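Local structure of Cif-like 1 (Burkholderia cenocepacia, 7JQY) at residues P137-D147 / L246-G255. The protein is a Cif-like protein of the alpha/beta hydrolase fold, probably an epoxide hydrolase, that assembles as an octamer. The protein carries 1 engineered substitution. Sequence-based numbering, arbitrary orientation.
Sequences PTEIVKLAMLD and LPMPVLALAG
L143, M145 and D147 pair in parallel with P249, L251 and L253 through a ladder of five backbone hydrogen bonds, running from L143 N to P249 O (3.2 Å) as far as D147 N to L253 O (2.9 Å). On the face carrying A144 and L146, the side chains of L146 and L253 run alongside each other in the same direction, CD2 of L146 3.7 Å from CD1 of L253. On the opposite face, that of L143, M145 and V250, M145 SD reaches CG1 of V250 at 4.0 Å, and the side chains of L143 and L246 cross at about a right angle, meeting through CD2 and CD1. Toward the N-terminal ends of the two segments, M248 folds back on itself: chi1 of 78° sets CG between its backbone N and carbonyl carbon, and bends at chi2 and chi3 bring CE within 3.9 Å of I140 CB and beside P137. These are neighbouring strands of the central, mostly parallel sheet of the alpha/beta hydrolase fold, joined by a largely helical excursion of 98 residues. Strand 117-122 flanks 140-146 on its other edge; helix 124-135 covers the L143 and M145 face, whereas helix 291-303 packs on A144, L251 and L253. A water donates to D147 OD1 (2.5 Å) and accepts from G255 N (2.7 Å), bridging D147 and G255, while D147 OD2 forms a salt bridge with R122. K142 passes P249 with its CG, 4.2 Å from CB of P249, and runs on extended, its NZ hydrogen-bonded to F301 O.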
loop_
_atom_site.group_PDB
_atom_site.type_symbol
_atom_site.label_atom_id
_atom_site.label_comp_id
_atom_site.label_asym_id
_atom_site.label_seq_id
_atom_site.Cartn_x
_atom_site.Cartn_y
_atom_site.Cartn_z
ATOM N N PRO B 137 -23.993 -42.920 15.306
ATOM C CA PRO B 137 -23.195 -44.065 14.830
ATOM C C PRO B 137 -23.927 -44.983 13.863
ATOM O O PRO B 137 -23.288 -45.575 12.983
ATOM C CB PRO B 137 -22.828 -44.804 16.126
ATOM C CG PRO B 137 -23.204 -43.878 17.256
ATOM C CD PRO B 137 -24.280 -42.993 16.750
ATOM N N THR B 138 -25.244 -45.151 14.010
ATOM C CA THR B 138 -25.976 -46.014 13.087
ATOM C C THR B 138 -25.949 -45.464 11.666
ATOM O O THR B 138 -26.081 -46.227 10.702
ATOM C CB THR B 138 -27.411 -46.228 13.574
ATOM O OG1 THR B 138 -28.117 -44.984 13.569
ATOM C CG2 THR B 138 -27.408 -46.805 14.994
ATOM N N GLU B 139 -25.792 -44.147 11.521
ATOM C CA GLU B 139 -25.858 -43.484 10.226
ATOM C C GLU B 139 -24.538 -43.489 9.461
ATOM O O GLU B 139 -24.529 -43.124 8.282
ATOM C CB GLU B 139 -26.342 -42.038 10.404
ATOM C CG GLU B 139 -27.724 -41.954 11.025
ATOM C CD GLU B 139 -28.218 -40.533 11.205
ATOM O OE1 GLU B 139 -27.757 -39.639 10.458
ATOM O OE2 GLU B 139 -29.079 -40.314 12.092
ATOM N N ILE B 140 -23.436 -43.904 10.077
ATOM C CA ILE B 140 -22.137 -43.962 9.414
ATOM C C ILE B 140 -21.828 -45.426 9.134
ATOM O O ILE B 140 -21.547 -46.199 10.057
ATOM C CB ILE B 140 -21.031 -43.319 10.263
ATOM C CG1 ILE B 140 -21.331 -41.843 10.530
ATOM C CG2 ILE B 140 -19.669 -43.491 9.600
ATOM C CD1 ILE B 140 -21.643 -41.038 9.280
ATOM N N VAL B 141 -21.871 -45.807 7.856
ATOM C CA VAL B 141 -21.550 -47.180 7.469
ATOM C C VAL B 141 -20.074 -47.468 7.715
ATOM O O VAL B 141 -19.712 -48.423 8.411
ATOM C CB VAL B 141 -21.932 -47.422 5.999
ATOM C CG1 VAL B 141 -21.662 -48.860 5.602
ATOM C CG2 VAL B 141 -23.376 -47.073 5.774
ATOM N N LYS B 142 -19.201 -46.640 7.144
ATOM C CA LYS B 142 -17.759 -46.763 7.309
ATOM C C LYS B 142 -17.166 -45.365 7.412
ATOM O O LYS B 142 -17.718 -44.397 6.877
ATOM C CB LYS B 142 -17.111 -47.530 6.147
ATOM C CG LYS B 142 -17.394 -49.022 6.149
ATOM C CD LYS B 142 -16.902 -49.677 4.873
ATOM C CE LYS B 142 -17.255 -51.153 4.845
ATOM N NZ LYS B 142 -17.120 -51.731 3.478
ATOM N N LEU B 143 -16.039 -45.268 8.110
ATOM C CA LEU B 143 -15.386 -43.995 8.383
ATOM C C LEU B 143 -13.899 -44.119 8.078
ATOM O O LEU B 143 -13.250 -45.071 8.528
ATOM C CB LEU B 143 -15.605 -43.583 9.843
ATOM C CG LEU B 143 -14.827 -42.379 10.358
ATOM C CD1 LEU B 143 -15.333 -41.103 9.699
ATOM C CD2 LEU B 143 -14.918 -42.293 11.876
ATOM N N ALA B 144 -13.370 -43.184 7.286
ATOM C CA ALA B 144 -11.952 -43.143 6.936
ATOM C C ALA B 144 -11.334 -41.873 7.499
ATOM O O ALA B 144 -11.849 -40.773 7.268
ATOM C CB ALA B 144 -11.739 -43.214 5.424
ATOM N N MET B 145 -10.226 -42.026 8.224
ATOM C CA MET B 145 -9.608 -40.929 8.961
ATOM C C MET B 145 -8.205 -40.677 8.421
ATOM O O MET B 145 -7.347 -41.567 8.475
ATOM C CB MET B 145 -9.569 -41.259 10.456
ATOM C CG MET B 145 -10.964 -41.507 11.046
ATOM S SD MET B 145 -10.942 -41.818 12.823
ATOM C CE MET B 145 -11.318 -40.178 13.434
ATOM N N LEU B 146 -7.954 -39.453 7.948
ATOM C CA LEU B 146 -6.728 -39.137 7.219
ATOM C C LEU B 146 -5.899 -38.079 7.937
ATOM O O LEU B 146 -6.434 -37.061 8.393
ATOM C CB LEU B 146 -7.031 -38.637 5.801
ATOM C CG LEU B 146 -7.958 -39.400 4.850
ATOM C CD1 LEU B 146 -7.842 -38.803 3.444
ATOM C CD2 LEU B 146 -7.653 -40.881 4.828
ATOM N N ASP B 147 -4.594 -38.335 8.021
ATOM C CA ASP B 147 -3.543 -37.326 8.157
ATOM C C ASP B 147 -3.368 -36.695 9.537
ATOM O O ASP B 147 -2.231 -36.415 9.935
ATOM C CB ASP B 147 -3.769 -36.219 7.114
ATOM C CG ASP B 147 -3.629 -36.735 5.692
ATOM O OD1 ASP B 147 -2.805 -37.643 5.479
ATOM O OD2 ASP B 147 -4.349 -36.253 4.785
ATOM N N LEU B 246 -16.243 -46.348 18.593
ATOM C CA LEU B 246 -17.110 -46.416 17.431
ATOM C C LEU B 246 -17.276 -47.867 16.988
ATOM O O LEU B 246 -16.314 -48.642 17.018
ATOM C CB LEU B 246 -16.557 -45.571 16.282
ATOM C CG LEU B 246 -16.414 -44.068 16.543
ATOM C CD1 LEU B 246 -15.636 -43.405 15.415
ATOM C CD2 LEU B 246 -17.770 -43.406 16.734
ATOM N N PRO B 247 -18.486 -48.267 16.588
ATOM C CA PRO B 247 -18.728 -49.666 16.208
ATOM C C PRO B 247 -18.492 -49.974 14.736
ATOM O O PRO B 247 -18.244 -51.129 14.380
ATOM C CB PRO B 247 -20.202 -49.861 16.570
ATOM C CG PRO B 247 -20.807 -48.495 16.348
ATOM C CD PRO B 247 -19.733 -47.477 16.645
ATOM N N MET B 248 -18.618 -48.976 13.864
ATOM C CA MET B 248 -18.478 -49.221 12.437
ATOM C C MET B 248 -17.007 -49.390 12.064
ATOM O O MET B 248 -16.122 -48.887 12.758
ATOM C CB MET B 248 -19.123 -48.081 11.643
ATOM C CG MET B 248 -18.283 -46.819 11.559
ATOM S SD MET B 248 -18.268 -45.886 13.107
ATOM C CE MET B 248 -20.011 -45.530 13.295
ATOM N N PRO B 249 -16.722 -50.065 10.948
ATOM C CA PRO B 249 -15.325 -50.203 10.510
ATOM C C PRO B 249 -14.690 -48.851 10.218
ATOM O O PRO B 249 -15.318 -47.951 9.650
ATOM C CB PRO B 249 -15.430 -51.058 9.241
ATOM C CG PRO B 249 -16.726 -51.772 9.362
ATOM C CD PRO B 249 -17.645 -50.840 10.099
ATOM N N VAL B 250 -13.426 -48.721 10.610
ATOM C CA VAL B 250 -12.683 -47.475 10.506
ATOM C C VAL B 250 -11.359 -47.748 9.814
ATOM O O VAL B 250 -10.701 -48.758 10.089
ATOM C CB VAL B 250 -12.447 -46.838 11.889
ATOM C CG1 VAL B 250 -11.540 -45.619 11.767
ATOM C CG2 VAL B 250 -13.780 -46.480 12.538
ATOM N N LEU B 251 -10.986 -46.858 8.895
ATOM C CA LEU B 251 -9.715 -46.904 8.182
ATOM C C LEU B 251 -8.919 -45.657 8.536
ATOM O O LEU B 251 -9.476 -44.552 8.538
ATOM C CB LEU B 251 -9.932 -46.990 6.668
ATOM C CG LEU B 251 -8.717 -46.820 5.749
ATOM C CD1 LEU B 251 -7.794 -48.018 5.837
ATOM C CD2 LEU B 251 -9.160 -46.582 4.302
ATOM N N ALA B 252 -7.638 -45.838 8.872
ATOM C CA ALA B 252 -6.739 -44.748 9.238
ATOM C C ALA B 252 -5.568 -44.704 8.261
ATOM O O ALA B 252 -4.904 -45.725 8.041
ATOM C CB ALA B 252 -6.221 -44.913 10.673
ATOM N N LEU B 253 -5.307 -43.523 7.686
ATOM C CA LEU B 253 -4.256 -43.354 6.684
ATOM C C LEU B 253 -3.464 -42.077 6.932
ATOM O O LEU B 253 -4.025 -41.062 7.349
ATOM C CB LEU B 253 -4.832 -43.306 5.267
ATOM C CG LEU B 253 -5.685 -44.477 4.793
ATOM C CD1 LEU B 253 -6.380 -44.115 3.480
ATOM C CD2 LEU B 253 -4.838 -45.720 4.629
ATOM N N ALA B 254 -2.159 -42.128 6.650
ATOM C CA ALA B 254 -1.297 -40.954 6.749
ATOM C C ALA B 254 -0.001 -41.221 5.998
ATOM O O ALA B 254 0.331 -42.366 5.683
ATOM C CB ALA B 254 -1.014 -40.579 8.209
ATOM N N GLY B 255 0.711 -40.142 5.673
ATOM C CA GLY B 255 1.965 -40.280 4.956
ATOM C C GLY B 255 3.122 -40.606 5.885
ATOM O O GLY B 255 3.162 -40.183 7.041
HETATM O O HOH W 1 -0.294 -37.623 5.753
#